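Local coordinates for protein MS5a (Brassica napus, PDB 6L77) that is of unknown function but is related to meiosis and appears to enhance papain non-canonically through cystatin-like folds, at residues Leu108-Pro113 with Leu187-Arg191; Arg123-Met128 with Val167-Asn173; Tyr142-Phe147 with His204-Arg210. All coordinates share one frame. Residues are numbered along the deposited sequence.

In the fold
The chain is the C-terminal part of a longer protein. All three contacts bear on its antiparallel sheet, where strands 201-212, 186-195, 161-170 and 124-127 run in that order. Contact 3 is the core one: helix 138-150 packs on strand 201-212, its buried polar groups matched by hydrogen bonds. Contact 1 lies on the opposite sheet face, where a partly exposed loop meets strand 186-195 through prolines and aromatic rings. Contact 2, its centre about 17 Å from the centre of the chain, adds edge strand 124-127 by backbone pairing and a surface salt bridge. The 186-195/161-170 pairing and Trp112 on Val167 join contacts 1 and 2; the 186-195/201-212 pairing joins contacts 1 and 3.

Contact 1. Residues Leu108-Pro113 with Leu187-Arg191; sequences LPDKWP and LVYIR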
loop_
_atom_site.group_PDB
_atom_site.type_symbol
_atom_site.label_atom_id
_atom_site.label_comp_id
_atom_site.label_asym_id
_atom_site.label_seq_id
_atom_site.Cartn_x
_atom_site.Cartn_y
_atom_site.Cartn_z
ATOM N N LEU A 108 -0.643 -2.465 16.005
ATOM C CA LEU A 108 -0.353 -3.510 15.037
ATOM C C LEU A 108 0.206 -4.740 15.741
ATOM O O LEU A 108 0.882 -4.620 16.769
ATOM C CB LEU A 108 0.670 -3.029 14.016
ATOM C CG LEU A 108 0.223 -2.036 12.951
ATOM C CD1 LEU A 108 1.443 -1.470 12.241
ATOM C CD2 LEU A 108 -0.698 -2.719 11.965
ATOM N N PRO A 109 -0.052 -5.928 15.198
ATOM C CA PRO A 109 0.664 -7.117 15.669
ATOM C C PRO A 109 2.152 -6.991 15.378
ATOM O O PRO A 109 2.557 -6.424 14.364
ATOM C CB PRO A 109 0.021 -8.261 14.876
ATOM C CG PRO A 109 -0.630 -7.622 13.725
ATOM C CD PRO A 109 -1.027 -6.244 14.143
ATOM N N ASP A 110 2.976 -7.517 16.281
ATOM C CA ASP A 110 4.415 -7.357 16.137
ATOM C C ASP A 110 5.102 -8.560 15.507
ATOM O O ASP A 110 6.310 -8.501 15.255
ATOM C CB ASP A 110 5.055 -7.047 17.496
ATOM C CG ASP A 110 4.905 -8.176 18.484
ATOM O OD1 ASP A 110 3.888 -8.899 18.416
ATOM O OD2 ASP A 110 5.808 -8.340 19.334
ATOM N N LYS A 111 4.374 -9.647 15.241
ATOM C CA LYS A 111 4.974 -10.844 14.670
ATOM C C LYS A 111 4.050 -11.444 13.621
ATOM O O LYS A 111 2.834 -11.223 13.624
ATOM C CB LYS A 111 5.270 -11.921 15.731
ATOM C CG LYS A 111 6.129 -11.480 16.900
ATOM C CD LYS A 111 6.349 -12.640 17.866
ATOM C CE LYS A 111 6.798 -12.156 19.237
ATOM N NZ LYS A 111 8.017 -11.300 19.182
ATOM N N TRP A 112 4.665 -12.203 12.721
ATOM C CA TRP A 112 3.940 -13.077 11.813
ATOM C C TRP A 112 2.926 -13.917 12.592
ATOM O O TRP A 112 3.209 -14.326 13.725
ATOM C CB TRP A 112 4.932 -14.004 11.103
ATOM C CG TRP A 112 4.400 -14.601 9.843
ATOM C CD1 TRP A 112 3.740 -15.791 9.696
ATOM C CD2 TRP A 112 4.469 -14.016 8.546
ATOM N NE1 TRP A 112 3.395 -15.978 8.374
ATOM C CE2 TRP A 112 3.838 -14.903 7.649
ATOM C CE3 TRP A 112 5.012 -12.826 8.052
ATOM C CZ2 TRP A 112 3.732 -14.628 6.285
ATOM C CZ3 TRP A 112 4.908 -12.560 6.706
ATOM C CH2 TRP A 112 4.269 -13.450 5.837
ATOM N N PRO A 113 1.751 -14.204 12.023
ATOM C CA PRO A 113 0.773 -15.038 12.740
ATOM C C PRO A 113 1.317 -16.426 13.016
ATOM O O PRO A 113 1.884 -17.077 12.135
ATOM C CB PRO A 113 -0.422 -15.093 11.782
ATOM C CG PRO A 113 0.150 -14.722 10.420
ATOM C CD PRO A 113 1.218 -13.714 10.741
ATOM N N LEU A 187 -5.388 -6.887 7.044
ATOM C CA LEU A 187 -4.094 -6.861 7.711
ATOM C C LEU A 187 -3.167 -7.758 6.898
ATOM O O LEU A 187 -3.455 -8.946 6.720
ATOM C CB LEU A 187 -4.237 -7.345 9.159
ATOM C CG LEU A 187 -3.081 -7.250 10.144
ATOM C CD1 LEU A 187 -2.678 -5.817 10.346
ATOM C CD2 LEU A 187 -3.485 -7.860 11.475
ATOM N N VAL A 188 -2.077 -7.191 6.373
ATOM C CA VAL A 188 -1.231 -7.879 5.399
ATOM C C VAL A 188 0.139 -8.138 6.012
ATOM O O VAL A 188 0.782 -7.212 6.518
ATOM C CB VAL A 188 -1.092 -7.066 4.100
ATOM C CG1 VAL A 188 -0.428 -7.920 3.037
ATOM C CG2 VAL A 188 -2.453 -6.570 3.628
ATOM N N TYR A 189 0.594 -9.389 5.941
ATOM C CA TYR A 189 1.931 -9.788 6.373
ATOM C C TYR A 189 2.713 -10.200 5.136
ATOM O O TYR A 189 2.288 -11.106 4.411
ATOM C CB TYR A 189 1.877 -10.961 7.355
ATOM C CG TYR A 189 1.001 -10.745 8.571
ATOM C CD1 TYR A 189 -0.364 -11.013 8.527
ATOM C CD2 TYR A 189 1.545 -10.303 9.776
ATOM C CE1 TYR A 189 -1.163 -10.844 9.648
ATOM C CE2 TYR A 189 0.752 -10.122 10.896
ATOM C CZ TYR A 189 -0.599 -10.400 10.826
ATOM O OH TYR A 189 -1.382 -10.231 11.941
ATOM N N ILE A 190 3.852 -9.558 4.902
ATOM C CA ILE A 190 4.631 -9.797 3.694
ATOM C C ILE A 190 6.038 -10.193 4.096
ATOM O O ILE A 190 6.749 -9.410 4.734
ATOM C CB ILE A 190 4.661 -8.567 2.776
ATOM C CG1 ILE A 190 3.230 -8.103 2.497
ATOM C CG2 ILE A 190 5.422 -8.915 1.479
ATOM C CD1 ILE A 190 3.120 -6.814 1.684
ATOM N N ARG A 191 6.439 -11.398 3.712
ATOM C CA ARG A 191 7.796 -11.883 3.906
ATOM C C ARG A 191 8.533 -11.732 2.579
ATOM O O ARG A 191 8.108 -12.304 1.569
ATOM C CB ARG A 191 7.773 -13.339 4.376
ATOM C CG ARG A 191 9.126 -14.041 4.380
ATOM C CD ARG A 191 10.020 -13.625 5.543
ATOM N NE ARG A 191 11.271 -14.371 5.470
ATOM C CZ ARG A 191 12.295 -14.044 4.685
ATOM N NH1 ARG A 191 13.377 -14.804 4.663
ATOM N NH2 ARG A 191 12.239 -12.958 3.926
HETATM O O HOH W 1 -0.297 -11.643 14.004
#
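Tyr189 is the main bump of this contact, rising from strand 187-191 into a hollow formed by the bent loop Leu108-Pro113. Pro113 covers one face of its ring: CD stands 3.5 Å from the Tyr189 ring centroid, 7° off the normal, a well-centred CH-pi contact. Near the tip, Pro109 CG comes within 3.2 Å of Tyr189 OH, while Lys111 O lies 3.6 Å from Tyr189 CE2. The hydroxyl is joined to the loop by a water, 2.7 Å from Tyr189 OH and donating to Lys111 O at 3.2 Å. Trp112 fits the base of the same side chain. Its CA-CB bond leaves the strand, but the t rotamer brings the indole back, so that Tyr189 CB sits over the six-membered ring, 3.7 Å from its centroid. The two aromatic rings make an edge-to-face pair, the edge of Tyr189 toward the face of Trp112, with centroids 5.8 Å apart and planes at 57°. Further out, the indole lies against the backbone, with Trp112 CH2 3.4 Å from Tyr189 O and its edge at Arg191 N. Leu187 fills the other end of the loop: CD2 meets Pro109 CG at 3.6 Å and CD1 meets Leu108 CD2 at 4.0 Å. Arg191 directs its guanidinium away, to Asp193. Strand 186-195 is held between strands 161-170 and 201-212; the loop, which precedes helix 115-119, covers the face of the cystatin-like sheet bearing Leu187 and Tyr189, while Val188 and Ile190 reach helix 138-150 on the opposite face.

Contact 2. Residues Arg123-Met128 with Val167-Asn173; sequences RFLYKM and VVETEEN
A two-pronged salt bridge joins Arg123 (m, t, p through chi3) to Glu169 (t, t): Arg123 NE donates to Glu169 OE2 at 2.8 Å, and Arg123 NH2 to Glu169 OE1 at 2.9 Å. A water accepts from Phe124 N (3.0 Å) and donates to Glu169 OE2 (2.8 Å) and Thr170 O (2.6 Å). Strands 124-127 and 167-170 run antiparallel (158°, axes 4.5 Å apart), phi near -120°, psi 102° to 138° for Phe124-Tyr126 and 133° to 137° for Val167-Glu169. Tyr126 N donates to Val168 O (2.7 Å), Val168 N to Tyr126 O (2.9 Å) and Thr170 N to Phe124 O (3.0 Å). Leu125-Glu169 and Lys127-Val167 are non-hydrogen-bonded pairs, CA-CA 4.4 and 4.6 Å. This ladder adds an edge strand to the cystatin-like sheet. Leu125, Lys127, Val167 and Glu169 share one face, Leu125 CD2 4.1 Å from Val167 CG1. Tyr126 and Val168 share the other: Tyr126 (m) places CE1 3.5 Å from Thr170 OG1, its OH bonded to Val174 O, and selenomethionine Met128 (m, m) sets CE 3.8 Å from Val168 CG2. From Thr170 to Asn173 the chain turns, Thr170 OG1 (p) donating to Glu172 O at 2.7 Å; Asn173 CB stands over the Phe124 ring (m), 3.7 Å from its centroid.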
loop_
_atom_site.group_PDB
_atom_site.type_symbol
_atom_site.label_atom_id
_atom_site.label_comp_id
_atom_site.label_asym_id
_atom_site.label_seq_id
_atom_site.Cartn_x
_atom_site.Cartn_y
_atom_site.Cartn_z
ATOM N N ARG A 123 -10.846 -16.008 13.862
ATOM C CA ARG A 123 -9.951 -15.199 13.052
ATOM C C ARG A 123 -9.854 -15.792 11.649
ATOM O O ARG A 123 -9.815 -17.015 11.486
ATOM C CB ARG A 123 -8.566 -15.124 13.676
ATOM C CG ARG A 123 -8.540 -14.402 15.013
ATOM C CD ARG A 123 -7.153 -14.409 15.611
ATOM N NE ARG A 123 -6.177 -13.685 14.797
ATOM C CZ ARG A 123 -4.902 -13.567 15.147
ATOM N NH1 ARG A 123 -4.493 -14.137 16.281
ATOM N NH2 ARG A 123 -4.047 -12.914 14.383
ATOM N N PHE A 124 -9.804 -14.923 10.641
ATOM C CA PHE A 124 -9.879 -15.349 9.238
ATOM C C PHE A 124 -8.597 -14.959 8.519
ATOM O O PHE A 124 -8.413 -13.798 8.155
ATOM C CB PHE A 124 -11.122 -14.749 8.599
ATOM C CG PHE A 124 -12.331 -14.974 9.431
ATOM C CD1 PHE A 124 -12.797 -16.267 9.633
ATOM C CD2 PHE A 124 -12.944 -13.929 10.096
ATOM C CE1 PHE A 124 -13.893 -16.512 10.436
ATOM C CE2 PHE A 124 -14.035 -14.158 10.909
ATOM C CZ PHE A 124 -14.516 -15.460 11.080
ATOM N N LEU A 125 -7.715 -15.938 8.314
ATOM C CA LEU A 125 -6.394 -15.712 7.737
ATOM C C LEU A 125 -6.272 -16.442 6.405
ATOM O O LEU A 125 -6.715 -17.583 6.272
ATOM C CB LEU A 125 -5.285 -16.176 8.701
ATOM C CG LEU A 125 -5.119 -15.243 9.911
ATOM C CD1 LEU A 125 -6.071 -15.630 11.021
ATOM C CD2 LEU A 125 -3.685 -15.255 10.420
ATOM N N TYR A 126 -5.666 -15.776 5.427
ATOM C CA TYR A 126 -5.574 -16.283 4.061
ATOM C C TYR A 126 -4.103 -16.387 3.693
ATOM O O TYR A 126 -3.433 -15.362 3.523
ATOM C CB TYR A 126 -6.328 -15.364 3.092
ATOM C CG TYR A 126 -7.793 -15.248 3.427
ATOM C CD1 TYR A 126 -8.222 -14.459 4.491
ATOM C CD2 TYR A 126 -8.754 -15.942 2.701
ATOM C CE1 TYR A 126 -9.564 -14.376 4.825
ATOM C CE2 TYR A 126 -10.097 -15.851 3.021
ATOM C CZ TYR A 126 -10.492 -15.052 4.085
ATOM O OH TYR A 126 -11.826 -14.951 4.437
ATOM N N LYS A 127 -3.603 -17.619 3.587
ATOM C CA LYS A 127 -2.240 -17.880 3.131
ATOM C C LYS A 127 -2.223 -17.797 1.611
ATOM O O LYS A 127 -2.745 -18.688 0.923
ATOM C CB LYS A 127 -1.747 -19.253 3.586
ATOM C CG LYS A 127 -1.751 -19.499 5.083
ATOM C CD LYS A 127 -1.109 -20.858 5.404
ATOM C CE LYS A 127 -1.399 -21.319 6.828
ATOM N NZ LYS A 127 -0.737 -22.618 7.159
HETATM N N MSE A 128 -1.611 -16.745 1.088
HETATM C CA MSE A 128 -1.653 -16.479 -0.348
HETATM C C MSE A 128 -0.670 -17.347 -1.114
HETATM O O MSE A 128 0.382 -17.719 -0.594
HETATM C CB MSE A 128 -1.368 -15.003 -0.627
HETATM C CG MSE A 128 -2.453 -14.057 -0.110
HETATM SE SE MSE A 128 -4.273 -14.658 -0.627
HETATM C CE MSE A 128 -5.299 -13.246 0.289
ATOM N N VAL A 167 0.446 -13.399 3.952
ATOM C CA VAL A 167 -0.745 -13.810 4.685
ATOM C C VAL A 167 -1.604 -12.568 4.872
ATOM O O VAL A 167 -1.085 -11.509 5.223
ATOM C CB VAL A 167 -0.387 -14.442 6.046
ATOM C CG1 VAL A 167 -1.631 -14.634 6.913
ATOM C CG2 VAL A 167 0.347 -15.768 5.836
ATOM N N VAL A 168 -2.907 -12.686 4.620
ATOM C CA VAL A 168 -3.838 -11.580 4.823
ATOM C C VAL A 168 -4.872 -11.997 5.858
ATOM O O VAL A 168 -5.388 -13.119 5.809
ATOM C CB VAL A 168 -4.535 -11.163 3.513
ATOM C CG1 VAL A 168 -5.517 -10.028 3.787
ATOM C CG2 VAL A 168 -3.501 -10.726 2.468
ATOM N N GLU A 169 -5.181 -11.094 6.787
ATOM C CA GLU A 169 -6.200 -11.332 7.796
ATOM C C GLU A 169 -7.332 -10.332 7.611
ATOM O O GLU A 169 -7.091 -9.127 7.440
ATOM C CB GLU A 169 -5.632 -11.253 9.222
ATOM C CG GLU A 169 -6.708 -11.472 10.293
ATOM C CD GLU A 169 -6.165 -11.773 11.689
ATOM O OE1 GLU A 169 -4.935 -11.702 11.891
ATOM O OE2 GLU A 169 -6.982 -12.090 12.583
ATOM N N THR A 170 -8.562 -10.839 7.634
ATOM C CA THR A 170 -9.765 -10.030 7.533
ATOM C C THR A 170 -10.560 -10.136 8.823
ATOM O O THR A 170 -10.331 -11.016 9.655
ATOM C CB THR A 170 -10.660 -10.472 6.366
ATOM O OG1 THR A 170 -11.077 -11.820 6.593
ATOM C CG2 THR A 170 -9.909 -10.383 5.037
ATOM N N GLU A 171 -11.533 -9.235 8.946
ATOM C CA GLU A 171 -12.447 -9.197 10.078
ATOM C C GLU A 171 -13.653 -10.103 9.882
ATOM O O GLU A 171 -14.328 -10.439 10.858
ATOM C CB GLU A 171 -12.903 -7.744 10.303
ATOM C CG GLU A 171 -11.774 -6.735 10.012
ATOM C CD GLU A 171 -12.180 -5.267 10.159
ATOM O OE1 GLU A 171 -13.380 -4.941 10.025
ATOM O OE2 GLU A 171 -11.281 -4.435 10.404
ATOM N N GLU A 172 -13.916 -10.522 8.644
ATOM C CA GLU A 172 -15.088 -11.303 8.297
ATOM C C GLU A 172 -14.664 -12.472 7.424
ATOM O O GLU A 172 -13.690 -12.380 6.666
ATOM C CB GLU A 172 -16.120 -10.469 7.536
ATOM C CG GLU A 172 -16.469 -9.142 8.170
ATOM C CD GLU A 172 -17.165 -8.218 7.191
ATOM O OE1 GLU A 172 -17.320 -8.608 6.010
ATOM O OE2 GLU A 172 -17.553 -7.102 7.600
ATOM N N ASN A 173 -15.424 -13.554 7.525
ATOM C CA ASN A 173 -15.157 -14.784 6.786
ATOM C C ASN A 173 -15.671 -14.629 5.355
ATOM O O ASN A 173 -16.850 -14.865 5.084
ATOM C CB ASN A 173 -15.820 -15.959 7.492
ATOM C CG ASN A 173 -15.401 -17.294 6.917
ATOM O OD1 ASN A 173 -15.006 -17.374 5.757
ATOM N ND2 ASN A 173 -15.488 -18.342 7.717
HETATM O O HOH W 2 -9.656 -12.170 11.838
#

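Contact 3. Residues Tyr142-Phe147 with His204-Arg210; sequences YMEISF and HIAIVRR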
loop_
_atom_site.group_PDB
_atom_site.type_symbol
_atom_site.label_atom_id
_atom_site.label_comp_id
_atom_site.label_asym_id
_atom_site.label_seq_id
_atom_site.Cartn_x
_atom_site.Cartn_y
_atom_site.Cartn_z
ATOM N N TYR A 142 2.395 -2.372 -1.283
ATOM C CA TYR A 142 2.514 -2.157 0.159
ATOM C C TYR A 142 3.896 -2.570 0.647
ATOM O O TYR A 142 4.476 -1.906 1.518
ATOM C CB TYR A 142 1.428 -2.911 0.933
ATOM C CG TYR A 142 -0.017 -2.451 0.727
ATOM C CD1 TYR A 142 -0.365 -1.549 -0.284
ATOM C CD2 TYR A 142 -1.032 -2.935 1.552
ATOM C CE1 TYR A 142 -1.702 -1.144 -0.459
ATOM C CE2 TYR A 142 -2.357 -2.545 1.380
ATOM C CZ TYR A 142 -2.685 -1.657 0.372
ATOM O OH TYR A 142 -3.996 -1.284 0.207
HETATM N N MSE A 143 4.454 -3.637 0.077
HETATM C CA MSE A 143 5.848 -4.007 0.371
HETATM C C MSE A 143 6.830 -2.886 0.001
HETATM O O MSE A 143 7.733 -2.543 0.768
HETATM C CB MSE A 143 6.241 -5.285 -0.379
HETATM C CG MSE A 143 7.738 -5.615 -0.281
HETATM SE SE MSE A 143 8.257 -7.116 -1.445
HETATM C CE MSE A 143 7.804 -6.333 -3.184
ATOM N N GLU A 144 6.646 -2.315 -1.192
ATOM C CA GLU A 144 7.560 -1.270 -1.647
ATOM C C GLU A 144 7.502 -0.045 -0.745
ATOM O O GLU A 144 8.541 0.546 -0.420
ATOM C CB GLU A 144 7.244 -0.904 -3.096
ATOM C CG GLU A 144 7.664 -2.007 -4.050
ATOM C CD GLU A 144 7.323 -1.716 -5.498
ATOM O OE1 GLU A 144 6.614 -0.720 -5.766
ATOM O OE2 GLU A 144 7.768 -2.498 -6.366
ATOM N N ILE A 145 6.303 0.354 -0.320
ATOM C CA ILE A 145 6.194 1.495 0.583
ATOM C C ILE A 145 6.824 1.171 1.933
ATOM O O ILE A 145 7.483 2.021 2.543
ATOM C CB ILE A 145 4.721 1.922 0.728
ATOM C CG1 ILE A 145 4.173 2.346 -0.638
ATOM C CG2 ILE A 145 4.598 3.073 1.718
ATOM C CD1 ILE A 145 2.688 2.594 -0.654
ATOM N N SER A 146 6.646 -0.063 2.411
ATOM C CA SER A 146 7.273 -0.478 3.663
ATOM C C SER A 146 8.791 -0.428 3.559
ATOM O O SER A 146 9.473 0.070 4.464
ATOM C CB SER A 146 6.816 -1.893 4.034
ATOM O OG SER A 146 5.408 -1.955 4.175
ATOM N N PHE A 147 9.341 -0.962 2.466
ATOM C CA PHE A 147 10.792 -0.955 2.289
ATOM C C PHE A 147 11.330 0.472 2.228
ATOM O O PHE A 147 12.371 0.781 2.827
ATOM C CB PHE A 147 11.159 -1.730 1.018
ATOM C CG PHE A 147 12.642 -1.814 0.765
ATOM C CD1 PHE A 147 13.462 -2.554 1.607
ATOM C CD2 PHE A 147 13.213 -1.147 -0.305
ATOM C CE1 PHE A 147 14.827 -2.623 1.383
ATOM C CE2 PHE A 147 14.590 -1.214 -0.535
ATOM C CZ PHE A 147 15.387 -1.949 0.309
ATOM N N HIS A 204 13.289 -9.610 5.184
ATOM C CA HIS A 204 12.362 -8.612 5.701
ATOM C C HIS A 204 10.986 -9.217 5.949
ATOM O O HIS A 204 10.551 -10.131 5.243
ATOM C CB HIS A 204 12.174 -7.438 4.727
ATOM C CG HIS A 204 13.423 -6.668 4.427
ATOM N ND1 HIS A 204 13.879 -5.644 5.232
ATOM C CD2 HIS A 204 14.287 -6.742 3.386
ATOM C CE1 HIS A 204 14.981 -5.134 4.708
ATOM N NE2 HIS A 204 15.250 -5.780 3.587
ATOM N N ILE A 205 10.288 -8.653 6.935
ATOM C CA ILE A 205 8.847 -8.824 7.100
ATOM C C ILE A 205 8.227 -7.440 7.233
ATOM O O ILE A 205 8.716 -6.613 8.011
ATOM C CB ILE A 205 8.501 -9.687 8.331
ATOM C CG1 ILE A 205 8.943 -11.138 8.110
ATOM C CG2 ILE A 205 7.008 -9.611 8.647
ATOM C CD1 ILE A 205 8.833 -12.018 9.351
ATOM N N ALA A 206 7.160 -7.188 6.473
ATOM C CA ALA A 206 6.356 -5.981 6.620
ATOM C C ALA A 206 4.969 -6.365 7.116
ATOM O O ALA A 206 4.418 -7.398 6.719
ATOM C CB ALA A 206 6.250 -5.211 5.300
ATOM N N ILE A 207 4.411 -5.542 7.996
ATOM C CA ILE A 207 3.055 -5.733 8.503
ATOM C C ILE A 207 2.301 -4.437 8.253
ATOM O O ILE A 207 2.739 -3.375 8.699
ATOM C CB ILE A 207 3.046 -6.091 10.000
ATOM C CG1 ILE A 207 3.834 -7.385 10.239
ATOM C CG2 ILE A 207 1.614 -6.238 10.499
ATOM C CD1 ILE A 207 3.977 -7.767 11.704
ATOM N N VAL A 208 1.189 -4.510 7.518
ATOM C CA VAL A 208 0.465 -3.302 7.114
ATOM C C VAL A 208 -1.027 -3.510 7.330
ATOM O O VAL A 208 -1.600 -4.475 6.813
ATOM C CB VAL A 208 0.716 -2.937 5.638
ATOM C CG1 VAL A 208 -0.067 -1.664 5.292
ATOM C CG2 VAL A 208 2.194 -2.751 5.357
ATOM N N ARG A 209 -1.661 -2.601 8.068
ATOM C CA ARG A 209 -3.112 -2.606 8.188
ATOM C C ARG A 209 -3.708 -1.571 7.240
ATOM O O ARG A 209 -3.348 -0.389 7.291
ATOM C CB ARG A 209 -3.575 -2.324 9.616
ATOM C CG ARG A 209 -5.090 -2.468 9.737
ATOM C CD ARG A 209 -5.608 -2.068 11.107
ATOM N NE ARG A 209 -5.139 -2.966 12.153
ATOM C CZ ARG A 209 -4.258 -2.637 13.095
ATOM N NH1 ARG A 209 -3.746 -1.408 13.145
ATOM N NH2 ARG A 209 -3.903 -3.537 14.006
ATOM N N ARG A 210 -4.616 -2.020 6.382
ATOM C CA ARG A 210 -5.437 -1.141 5.563
ATOM C C ARG A 210 -6.817 -1.034 6.199
ATOM O O ARG A 210 -7.516 -2.042 6.354
ATOM C CB ARG A 210 -5.566 -1.670 4.131
ATOM C CG ARG A 210 -6.414 -0.759 3.227
ATOM C CD ARG A 210 -7.268 -1.592 2.256
ATOM N NE ARG A 210 -6.443 -2.292 1.271
ATOM C CZ ARG A 210 -6.819 -3.384 0.606
ATOM N NH1 ARG A 210 -8.013 -3.926 0.826
ATOM N NH2 ARG A 210 -5.996 -3.934 -0.282
HETATM O O HOH W 3 4.957 -1.688 6.913
#
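Tyr142 opens the helical segment with the longest reach. Its m rotamer lays the ring along strand 204-210, where CD2 touches Val208 CG1 at 4.1 Å, and carries the hydroxyl to Arg210. There Arg210 NE donates to Tyr142 OH at 2.9 Å. A weak second bond runs from Arg210 NH2 to Tyr142 OH at 3.4 Å; His23 of helix 12-29 also hydrogen-bonds this hydroxyl. One turn on, Ser146 faces the strand where its side chains are small: Ser146 OG is 3.5 Å from both Ala206 CB and Val208 CG2, and the Ser146-Ala206 CA distance is only 6.3 Å. The hydroxyl donates back to Tyr142 O at 2.8 Å, within the helix, and accepts a bond from a water at 2.8 Å; that water bonds weakly to Ile207 O at 3.3 Å. Phe147, t rotamer, then swings its ring to His204. The Phe147 edge meets the His204 face in an offset edge-to-face pair, centroids 5.6 Å apart and planes at 81°, while His204 NE2 bonds to Gln194. Segments 142-147 and 204-210 cross at 110°, axes 8.8 Å apart, consistent with a cystatin-like fold, in which a helix lies across an antiparallel sheet. Because the contact is buried, its polar groups need partners: Tyr142 OH serves Arg210 and His23, and the Arg210 guanidinium also reaches Arg184 O and the Trp138 ring. The chemistry implies an interface of mixed character, in which the Tyr142-Arg210 bond probably helps set the helix at one end while small and aromatic side chains pack along the rest.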